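PDB 3D3Y: peptidase M16 C-terminal domain-containing protein from Enterococcus faecalis, which is of unknown function but is related to the M16 metallopeptidases and is predicted to bind a metal ion. Local coordinates for residues K23-L35 with G83-N96. Sequence-based numbering, arbitrary orientation.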
ATOM      1  N   LYS A  23      10.242   1.971 -23.829  1.00 32.55           N
ATOM      2  CA  LYS A  23      11.002   1.011 -24.634  1.00 32.34           C
ATOM      3  C   LYS A  23      10.883  -0.390 -24.033  1.00 32.09           C
ATOM      4  O   LYS A  23      11.377  -1.367 -24.596  1.00 32.26           O
ATOM      5  CB  LYS A  23      12.480   1.427 -24.706  1.00 32.08           C
ATOM      6  CG  LYS A  23      12.716   2.780 -25.347  1.00 31.28           C
ATOM      7  CD  LYS A  23      14.209   3.064 -25.449  1.00 30.27           C
ATOM      8  CE  LYS A  23      14.453   4.490 -25.831  1.00 31.69           C
ATOM      9  NZ  LYS A  23      14.114   4.740 -27.259  1.00 30.35           N
ATOM     10  N   THR A  24      10.253  -0.474 -22.867  1.00 32.03           N
ATOM     11  CA  THR A  24       9.999  -1.750 -22.228  1.00 32.01           C
ATOM     12  C   THR A  24       8.506  -1.953 -22.057  1.00 31.79           C
ATOM     13  O   THR A  24       7.716  -1.022 -22.252  1.00 30.39           O
ATOM     14  CB  THR A  24      10.615  -1.833 -20.826  1.00 32.24           C
ATOM     15  OG1 THR A  24      10.028  -0.820 -19.993  1.00 34.45           O
ATOM     16  CG2 THR A  24      12.152  -1.679 -20.885  1.00 32.87           C
ATOM     17  N   VAL A  25       8.156  -3.172 -21.642  1.00 31.49           N
ATOM     18  CA  VAL A  25       6.777  -3.595 -21.440  1.00 31.83           C
ATOM     19  C   VAL A  25       6.660  -4.038 -19.981  1.00 32.42           C
ATOM     20  O   VAL A  25       7.454  -4.848 -19.512  1.00 32.46           O
ATOM     21  CB  VAL A  25       6.406  -4.738 -22.369  1.00 31.76           C
ATOM     22  CG1 VAL A  25       4.980  -5.219 -22.081  1.00 31.02           C
ATOM     23  CG2 VAL A  25       6.524  -4.280 -23.841  1.00 32.33           C
ATOM     24  N   ARG A  26       5.720  -3.442 -19.250  1.00 32.38           N
ATOM     25  CA  ARG A  26       5.508  -3.812 -17.868  1.00 33.26           C
ATOM     26  C   ARG A  26       4.339  -4.764 -17.856  1.00 33.47           C
ATOM     27  O   ARG A  26       3.352  -4.560 -18.590  1.00 32.05           O
ATOM     28  CB  ARG A  26       5.132  -2.596 -17.050  1.00 33.97           C
ATOM     29  CG  ARG A  26       6.043  -1.442 -17.230  1.00 36.84           C
ATOM     30  CD  ARG A  26       6.967  -1.339 -16.069  1.00 41.71           C
ATOM     31  NE  ARG A  26       7.980  -0.316 -16.301  1.00 43.30           N
ATOM     32  CZ  ARG A  26       9.103  -0.236 -15.596  1.00 47.24           C
ATOM     33  NH1 ARG A  26       9.315  -1.120 -14.611  1.00 46.92           N
ATOM     34  NH2 ARG A  26      10.001   0.710 -15.878  1.00 44.82           N
ATOM     35  N   LEU A  27       4.452  -5.779 -17.007  1.00 33.55           N
ATOM     36  CA  LEU A  27       3.386  -6.728 -16.760  1.00 33.21           C
ATOM     37  C   LEU A  27       3.105  -6.785 -15.272  1.00 33.86           C
ATOM     38  O   LEU A  27       4.037  -6.753 -14.437  1.00 33.96           O
ATOM     39  CB  LEU A  27       3.777  -8.134 -17.227  1.00 33.87           C
ATOM     40  CG  LEU A  27       4.062  -8.390 -18.712  1.00 37.51           C
ATOM     41  CD1 LEU A  27       5.518  -8.090 -19.003  1.00 37.72           C
ATOM     42  CD2 LEU A  27       3.757  -9.838 -19.012  1.00 41.49           C
ATOM     43  N   LEU A  28       1.817  -6.871 -14.943  1.00 32.84           N
ATOM     44  CA  LEU A  28       1.369  -6.979 -13.555  1.00 32.77           C
ATOM     45  C   LEU A  28       0.274  -8.003 -13.505  1.00 33.19           C
ATOM     46  O   LEU A  28      -0.719  -7.891 -14.241  1.00 32.52           O
ATOM     47  CB  LEU A  28       0.882  -5.630 -13.033  1.00 32.38           C
ATOM     48  CG  LEU A  28       0.132  -5.606 -11.687  1.00 34.58           C
ATOM     49  CD1 LEU A  28       1.058  -5.974 -10.481  1.00 32.35           C
ATOM     50  CD2 LEU A  28      -0.507  -4.221 -11.544  1.00 35.07           C
ATOM     51  N   VAL A  29       0.467  -9.023 -12.668  1.00 33.92           N
ATOM     52  CA  VAL A  29      -0.612  -9.932 -12.333  1.00 32.59           C
ATOM     53  C   VAL A  29      -1.008  -9.660 -10.877  1.00 33.98           C
ATOM     54  O   VAL A  29      -0.176  -9.839  -9.948  1.00 32.90           O
ATOM     55  CB  VAL A  29      -0.205 -11.385 -12.505  1.00 33.60           C
ATOM     56  CG1 VAL A  29      -1.432 -12.307 -12.322  1.00 32.20           C
ATOM     57  CG2 VAL A  29       0.443 -11.597 -13.890  1.00 33.71           C
ATOM     58  N   ARG A  30      -2.244  -9.190 -10.684  1.00 31.74           N
ATOM     59  CA  ARG A  30      -2.676  -8.807  -9.340  1.00 32.96           C
ATOM     60  C   ARG A  30      -3.820  -9.694  -8.835  1.00 32.25           C
ATOM     61  O   ARG A  30      -4.918  -9.734  -9.439  1.00 32.09           O
ATOM     62  CB  ARG A  30      -2.995  -7.305  -9.257  1.00 32.04           C
ATOM     63  CG  ARG A  30      -3.487  -6.855  -7.862  1.00 34.45           C
ATOM     64  CD  ARG A  30      -3.389  -5.325  -7.637  1.00 35.18           C
ATOM     65  NE  ARG A  30      -2.007  -4.863  -7.525  1.00 35.15           N
ATOM     66  CZ  ARG A  30      -1.600  -3.620  -7.794  1.00 36.87           C
ATOM     67  NH1 ARG A  30      -2.466  -2.680  -8.201  1.00 38.59           N
ATOM     68  NH2 ARG A  30      -0.313  -3.311  -7.635  1.00 36.61           N
ATOM     69  N   PHE A  31      -3.528 -10.465  -7.788  1.00 32.50           N
ATOM     70  CA  PHE A  31      -4.552 -11.276  -7.104  1.00 32.64           C
ATOM     71  C   PHE A  31      -5.184 -10.453  -5.978  1.00 32.74           C
ATOM     72  O   PHE A  31      -4.497  -9.883  -5.142  1.00 32.81           O
ATOM     73  CB  PHE A  31      -3.963 -12.556  -6.510  1.00 33.49           C
ATOM     74  CG  PHE A  31      -3.386 -13.510  -7.530  1.00 33.11           C
ATOM     75  CD1 PHE A  31      -4.034 -14.721  -7.809  1.00 32.37           C
ATOM     76  CD2 PHE A  31      -2.198 -13.205  -8.196  1.00 31.30           C
ATOM     77  CE1 PHE A  31      -3.516 -15.610  -8.747  1.00 32.21           C
ATOM     78  CE2 PHE A  31      -1.658 -14.093  -9.108  1.00 34.06           C
ATOM     79  CZ  PHE A  31      -2.339 -15.307  -9.381  1.00 33.75           C
ATOM     80  N   ASN A  32      -6.504 -10.371  -5.971  1.00 32.88           N
ATOM     81  CA  ASN A  32      -7.207  -9.456  -5.083  1.00 32.62           C
ATOM     82  C   ASN A  32      -8.104 -10.285  -4.181  1.00 32.68           C
ATOM     83  O   ASN A  32      -8.839 -11.150  -4.676  1.00 32.88           O
ATOM     84  CB  ASN A  32      -8.018  -8.474  -5.942  1.00 32.66           C
ATOM     85  CG  ASN A  32      -8.594  -7.290  -5.147  1.00 35.03           C
ATOM     86  OD1 ASN A  32      -9.373  -7.459  -4.187  1.00 31.49           O
ATOM     87  ND2 ASN A  32      -8.223  -6.086  -5.563  1.00 33.55           N
ATOM     88  N   THR A  33      -8.038 -10.034  -2.871  1.00 33.09           N
ATOM     89  CA  THR A  33      -8.887 -10.731  -1.889  1.00 34.01           C
ATOM     90  C   THR A  33      -9.306  -9.761  -0.783  1.00 34.11           C
ATOM     91  O   THR A  33      -8.690  -8.707  -0.614  1.00 33.24           O
ATOM     92  CB  THR A  33      -8.165 -11.967  -1.278  1.00 33.93           C
ATOM     93  OG1 THR A  33      -9.138 -12.841  -0.687  1.00 36.62           O
ATOM     94  CG2 THR A  33      -7.133 -11.537  -0.209  1.00 34.12           C
ATOM     95  N   ARG A  34     -10.347 -10.107  -0.036  1.00 33.57           N
ATOM     96  CA  ARG A  34     -10.693  -9.347   1.180  1.00 34.82           C
ATOM     97  C   ARG A  34      -9.538  -9.379   2.200  1.00 33.56           C
ATOM     98  O   ARG A  34      -8.920 -10.425   2.417  1.00 33.28           O
ATOM     99  CB  ARG A  34     -11.994  -9.905   1.803  1.00 35.01           C
ATOM    100  CG  ARG A  34     -12.543  -9.119   3.004  1.00 38.06           C
ATOM    101  CD  ARG A  34     -13.776  -9.831   3.657  1.00 38.07           C
ATOM    102  NE  ARG A  34     -13.327 -10.983   4.449  1.00 46.71           N
ATOM    103  CZ  ARG A  34     -12.749 -10.895   5.653  1.00 49.74           C
ATOM    104  NH1 ARG A  34     -12.567  -9.714   6.233  1.00 51.65           N
ATOM    105  NH2 ARG A  34     -12.358 -11.993   6.293  1.00 52.49           N
ATOM    106  N   LEU A  35      -9.241  -8.241   2.819  1.00 33.33           N
ATOM    107  CA  LEU A  35      -8.218  -8.212   3.882  1.00 33.62           C
ATOM    108  C   LEU A  35      -8.696  -9.140   4.987  1.00 34.34           C
ATOM    109  O   LEU A  35      -9.844  -9.051   5.399  1.00 35.20           O
ATOM    110  CB  LEU A  35      -8.043  -6.805   4.414  1.00 32.73           C
ATOM    111  CG  LEU A  35      -6.929  -6.610   5.422  1.00 33.25           C
ATOM    112  CD1 LEU A  35      -5.600  -6.604   4.694  1.00 32.62           C
ATOM    113  CD2 LEU A  35      -7.164  -5.315   6.175  1.00 31.54           C
ATOM    114  N   GLY A  83      -7.399  -0.254   1.675  1.00 34.26           N
ATOM    115  CA  GLY A  83      -8.763  -0.274   2.187  1.00 33.76           C
ATOM    116  C   GLY A  83      -9.038  -1.641   2.790  1.00 34.21           C
ATOM    117  O   GLY A  83      -8.258  -2.126   3.629  1.00 35.35           O
ATOM    118  N   ASN A  84     -10.146  -2.247   2.383  1.00 34.13           N
ATOM    119  CA  ASN A  84     -10.496  -3.578   2.836  1.00 34.12           C
ATOM    120  C   ASN A  84      -9.978  -4.731   1.953  1.00 33.39           C
ATOM    121  O   ASN A  84     -10.441  -5.865   2.080  1.00 33.11           O
ATOM    122  CB  ASN A  84     -12.006  -3.698   2.994  1.00 35.07           C
ATOM    123  CG  ASN A  84     -12.378  -4.642   4.105  1.00 38.53           C
ATOM    124  OD1 ASN A  84     -11.823  -4.553   5.226  1.00 45.05           O
ATOM    125  ND2 ASN A  84     -13.287  -5.563   3.822  1.00 41.72           N
ATOM    126  N   GLN A  85      -9.015  -4.441   1.075  1.00 32.66           N
ATOM    127  CA  GLN A  85      -8.447  -5.446   0.140  1.00 31.46           C
ATOM    128  C   GLN A  85      -6.986  -5.709   0.464  1.00 31.84           C
ATOM    129  O   GLN A  85      -6.289  -4.861   1.034  1.00 30.98           O
ATOM    130  CB  GLN A  85      -8.569  -4.957  -1.309  1.00 31.29           C
ATOM    131  CG  GLN A  85      -9.998  -4.915  -1.813  1.00 30.55           C
ATOM    132  CD  GLN A  85     -10.142  -4.236  -3.163  1.00 31.12           C
ATOM    133  OE1 GLN A  85      -9.155  -3.886  -3.813  1.00 29.73           O
ATOM    134  NE2 GLN A  85     -11.395  -4.046  -3.597  1.00 30.15           N
ATOM    135  N   HIS A  86      -6.529  -6.909   0.130  1.00 31.90           N
ATOM    136  CA  HIS A  86      -5.119  -7.237   0.256  1.00 31.96           C
ATOM    137  C   HIS A  86      -4.720  -7.748  -1.138  1.00 32.03           C
ATOM    138  O   HIS A  86      -5.437  -8.578  -1.759  1.00 32.49           O
ATOM    139  CB  HIS A  86      -4.882  -8.293   1.369  1.00 31.78           C
ATOM    140  CG  HIS A  86      -3.436  -8.471   1.733  1.00 30.14           C
ATOM    141  ND1 HIS A  86      -2.622  -9.400   1.123  1.00 31.53           N
ATOM    142  CD2 HIS A  86      -2.655  -7.813   2.622  1.00 32.20           C
ATOM    143  CE1 HIS A  86      -1.399  -9.314   1.628  1.00 32.50           C
ATOM    144  NE2 HIS A  86      -1.393  -8.355   2.542  1.00 31.94           N
ATOM    145  N   TRP A  87      -3.625  -7.198  -1.651  1.00 31.64           N
ATOM    146  CA  TRP A  87      -3.217  -7.418  -3.029  1.00 31.83           C
ATOM    147  C   TRP A  87      -1.918  -8.239  -3.044  1.00 32.50           C
ATOM    148  O   TRP A  87      -0.993  -7.952  -2.300  1.00 33.38           O
ATOM    149  CB  TRP A  87      -2.950  -6.052  -3.711  1.00 31.44           C
ATOM    150  CG  TRP A  87      -4.126  -5.061  -3.818  1.00 30.61           C
ATOM    151  CD1 TRP A  87      -5.465  -5.299  -3.575  1.00 31.80           C
ATOM    152  CD2 TRP A  87      -4.037  -3.715  -4.289  1.00 30.53           C
ATOM    153  NE1 TRP A  87      -6.207  -4.138  -3.834  1.00 29.77           N
ATOM    154  CE2 TRP A  87      -5.347  -3.164  -4.277  1.00 32.23           C
ATOM    155  CE3 TRP A  87      -2.960  -2.910  -4.730  1.00 32.26           C
ATOM    156  CZ2 TRP A  87      -5.612  -1.846  -4.686  1.00 32.64           C
ATOM    157  CZ3 TRP A  87      -3.228  -1.576  -5.134  1.00 31.75           C
ATOM    158  CH2 TRP A  87      -4.546  -1.065  -5.100  1.00 31.06           C
ATOM    159  N   PHE A  88      -1.839  -9.221  -3.944  1.00 32.61           N
ATOM    160  CA  PHE A  88      -0.648 -10.057  -4.141  1.00 31.89           C
ATOM    161  C   PHE A  88      -0.229  -9.758  -5.576  1.00 32.01           C
ATOM    162  O   PHE A  88      -0.997  -9.979  -6.511  1.00 31.86           O
ATOM    163  CB  PHE A  88      -1.024 -11.510  -3.938  1.00 31.58           C
ATOM    164  CG  PHE A  88       0.098 -12.501  -4.122  1.00 32.23           C
ATOM    165  CD1 PHE A  88       0.673 -13.116  -3.004  1.00 32.12           C
ATOM    166  CD2 PHE A  88       0.523 -12.892  -5.408  1.00 32.27           C
ATOM    167  CE1 PHE A  88       1.659 -14.096  -3.161  1.00 30.79           C
ATOM    168  CE2 PHE A  88       1.531 -13.862  -5.587  1.00 32.39           C
ATOM    169  CZ  PHE A  88       2.114 -14.462  -4.446  1.00 30.87           C
ATOM    170  N   ASN A  89       0.979  -9.221  -5.730  1.00 31.16           N
ATOM    171  CA  ASN A  89       1.369  -8.518  -6.960  1.00 32.61           C
ATOM    172  C   ASN A  89       2.595  -9.124  -7.620  1.00 32.80           C
ATOM    173  O   ASN A  89       3.685  -9.073  -7.052  1.00 32.91           O
ATOM    174  CB  ASN A  89       1.735  -7.068  -6.597  1.00 32.52           C
ATOM    175  CG  ASN A  89       0.675  -6.376  -5.752  1.00 34.96           C
ATOM    176  OD1 ASN A  89      -0.481  -6.323  -6.142  1.00 40.11           O
ATOM    177  ND2 ASN A  89       1.075  -5.828  -4.597  1.00 37.28           N
ATOM    178  N   ILE A  90       2.435  -9.661  -8.823  1.00 32.50           N
ATOM    179  CA  ILE A  90       3.581 -10.225  -9.547  1.00 31.24           C
ATOM    180  C   ILE A  90       3.874  -9.255 -10.665  1.00 32.75           C
ATOM    181  O   ILE A  90       2.998  -8.945 -11.484  1.00 32.53           O
ATOM    182  CB  ILE A  90       3.251 -11.602 -10.142  1.00 32.53           C
ATOM    183  CG1 ILE A  90       2.873 -12.591  -9.023  1.00 30.76           C
ATOM    184  CG2 ILE A  90       4.417 -12.145 -10.993  1.00 27.79           C
ATOM    185  CD1 ILE A  90       2.250 -13.899  -9.583  1.00 32.05           C
ATOM    186  N   SER A  91       5.107  -8.756 -10.677  1.00 32.57           N
ATOM    187  CA  SER A  91       5.504  -7.710 -11.621  1.00 33.17           C
ATOM    188  C   SER A  91       6.660  -8.202 -12.473  1.00 33.97           C
ATOM    189  O   SER A  91       7.544  -8.919 -11.966  1.00 32.13           O
ATOM    190  CB  SER A  91       5.982  -6.483 -10.826  1.00 33.87           C
ATOM    191  OG  SER A  91       4.905  -5.952 -10.044  1.00 37.13           O
HETATM  192  N   MSE A  92       6.677  -7.759 -13.738  1.00 34.05           N
HETATM  193  CA  MSE A  92       7.779  -7.995 -14.653  1.00 35.94           C
HETATM  194  C   MSE A  92       7.974  -6.778 -15.536  1.00 34.58           C
HETATM  195  O   MSE A  92       7.000  -6.094 -15.908  1.00 34.60           O
HETATM  196  CB  MSE A  92       7.495  -9.167 -15.580  1.00 35.72           C
HETATM  197  CG  MSE A  92       7.713 -10.513 -15.011  1.00 39.90           C
HETATM  198 SE   MSE A  92       7.528 -11.879 -16.402  0.85 42.60          SE
HETATM  199  CE  MSE A  92       9.276 -11.984 -17.142  1.00 38.78           C
ATOM    200  N   ASN A  93       9.231  -6.533 -15.885  1.00 33.13           N
ATOM    201  CA  ASN A  93       9.636  -5.508 -16.866  1.00 32.44           C
ATOM    202  C   ASN A  93      10.513  -6.249 -17.894  1.00 32.41           C
ATOM    203  O   ASN A  93      11.445  -6.986 -17.520  1.00 32.04           O
ATOM    204  CB  ASN A  93      10.407  -4.383 -16.157  1.00 31.88           C
ATOM    205  CG  ASN A  93      10.575  -3.101 -17.012  1.00 34.48           C
ATOM    206  OD1 ASN A  93      11.594  -2.387 -16.884  1.00 35.77           O
ATOM    207  ND2 ASN A  93       9.584  -2.786 -17.844  1.00 29.56           N
ATOM    208  N   ILE A  94      10.173  -6.115 -19.168  1.00 32.60           N
ATOM    209  CA  ILE A  94      10.907  -6.746 -20.271  1.00 33.26           C
ATOM    210  C   ILE A  94      11.159  -5.740 -21.377  1.00 33.13           C
ATOM    211  O   ILE A  94      10.371  -4.795 -21.576  1.00 33.97           O
ATOM    212  CB  ILE A  94      10.108  -7.935 -20.859  1.00 34.07           C
ATOM    213  CG1 ILE A  94       8.769  -7.444 -21.436  1.00 32.91           C
ATOM    214  CG2 ILE A  94       9.852  -8.954 -19.769  1.00 34.85           C
ATOM    215  CD1 ILE A  94       7.874  -8.545 -21.938  1.00 35.10           C
ATOM    216  N   VAL A  95      12.252  -5.936 -22.105  1.00 32.83           N
ATOM    217  CA  VAL A  95      12.577  -5.062 -23.222  1.00 32.10           C
ATOM    218  C   VAL A  95      11.635  -5.417 -24.366  1.00 31.72           C
ATOM    219  O   VAL A  95      11.355  -6.583 -24.580  1.00 31.64           O
ATOM    220  CB  VAL A  95      14.030  -5.256 -23.695  1.00 33.42           C
ATOM    221  CG1 VAL A  95      14.299  -4.395 -24.890  1.00 30.46           C
ATOM    222  CG2 VAL A  95      15.066  -4.956 -22.570  1.00 32.99           C
ATOM    223  N   ASN A  96      11.131  -4.416 -25.077  1.00 32.20           N
ATOM    224  CA  ASN A  96      10.217  -4.637 -26.226  1.00 32.43           C
ATOM    225  C   ASN A  96      10.957  -5.328 -27.390  1.00 32.38           C
ATOM    226  O   ASN A  96      12.156  -5.072 -27.603  1.00 31.78           O
ATOM    227  CB  ASN A  96       9.619  -3.295 -26.647  1.00 31.96           C
ATOM    228  CG  ASN A  96       8.497  -3.434 -27.666  1.00 32.45           C
ATOM    229  OD1 ASN A  96       8.740  -3.826 -28.808  1.00 30.69           O
ATOM    230  ND2 ASN A  96       7.253  -3.116 -27.249  1.00 31.48           N
TER
HETATM  231  O   HOH W   1       7.173  -1.072 -25.049  1.00 30.83           O
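Strands 24-34 and 85-95 pair antiparallel from Thr24-Val95 to Arg34-Gln85, with paired backbone bonds at Val25-Ile94, Leu27-Met92, Val29-Ile90, Phe31-Phe88 and Thr33-His86. Beyond the strand ends, Asn96 N bonds Lys23 O and Leu35 N bonds Asn84 O.

Most polar side-chain contacts lie on the face bearing Arg26, Arg30 and Trp87. Arg30 bends at chi3 (-70°), bringing one guanidinium face under Trp87 CE3, 3.4 Å from Arg30 CZ, planes 18° apart; Arg30 CD rests over the indole rim and Leu28 CD2 covers the opposite guanidinium face. Arg30 NE approaches Asn89 OD1 from above the carbonyl plane, suspiciously close, while NH2 forms a salt bridge with Glu373. Gln85 OE1 takes two bonds: Trp87 NE1 (3.0 Å) arrives on a lone pair, Asn32 ND2 (3.0 Å) from above the carbonyl plane. Asn32 ND2 also bonds Tyr376 OH, and Gln85 NE2 bonds Ala231 O. The Asn93 amide stacks on the Arg26 guanidinium (planes 6° apart) and sends ND2 to Thr24 OG1 at 2.9 Å.

Across the strands, the other face is mainly apolar: the Phe88 edge meets the Phe31 face, centroids 5.8 Å apart, and Leu27 CD1 touches Ile94 CD1 (3.8 Å).

Both are inner strands of a six-stranded mixed sheet, one of two in the chain, consistent with paired M16 alpha/beta domains; strand 200-207 flanks 24-34, strand 74-82 flanks 85-95, and helix 40-52 packs on Phe88 and Thr33.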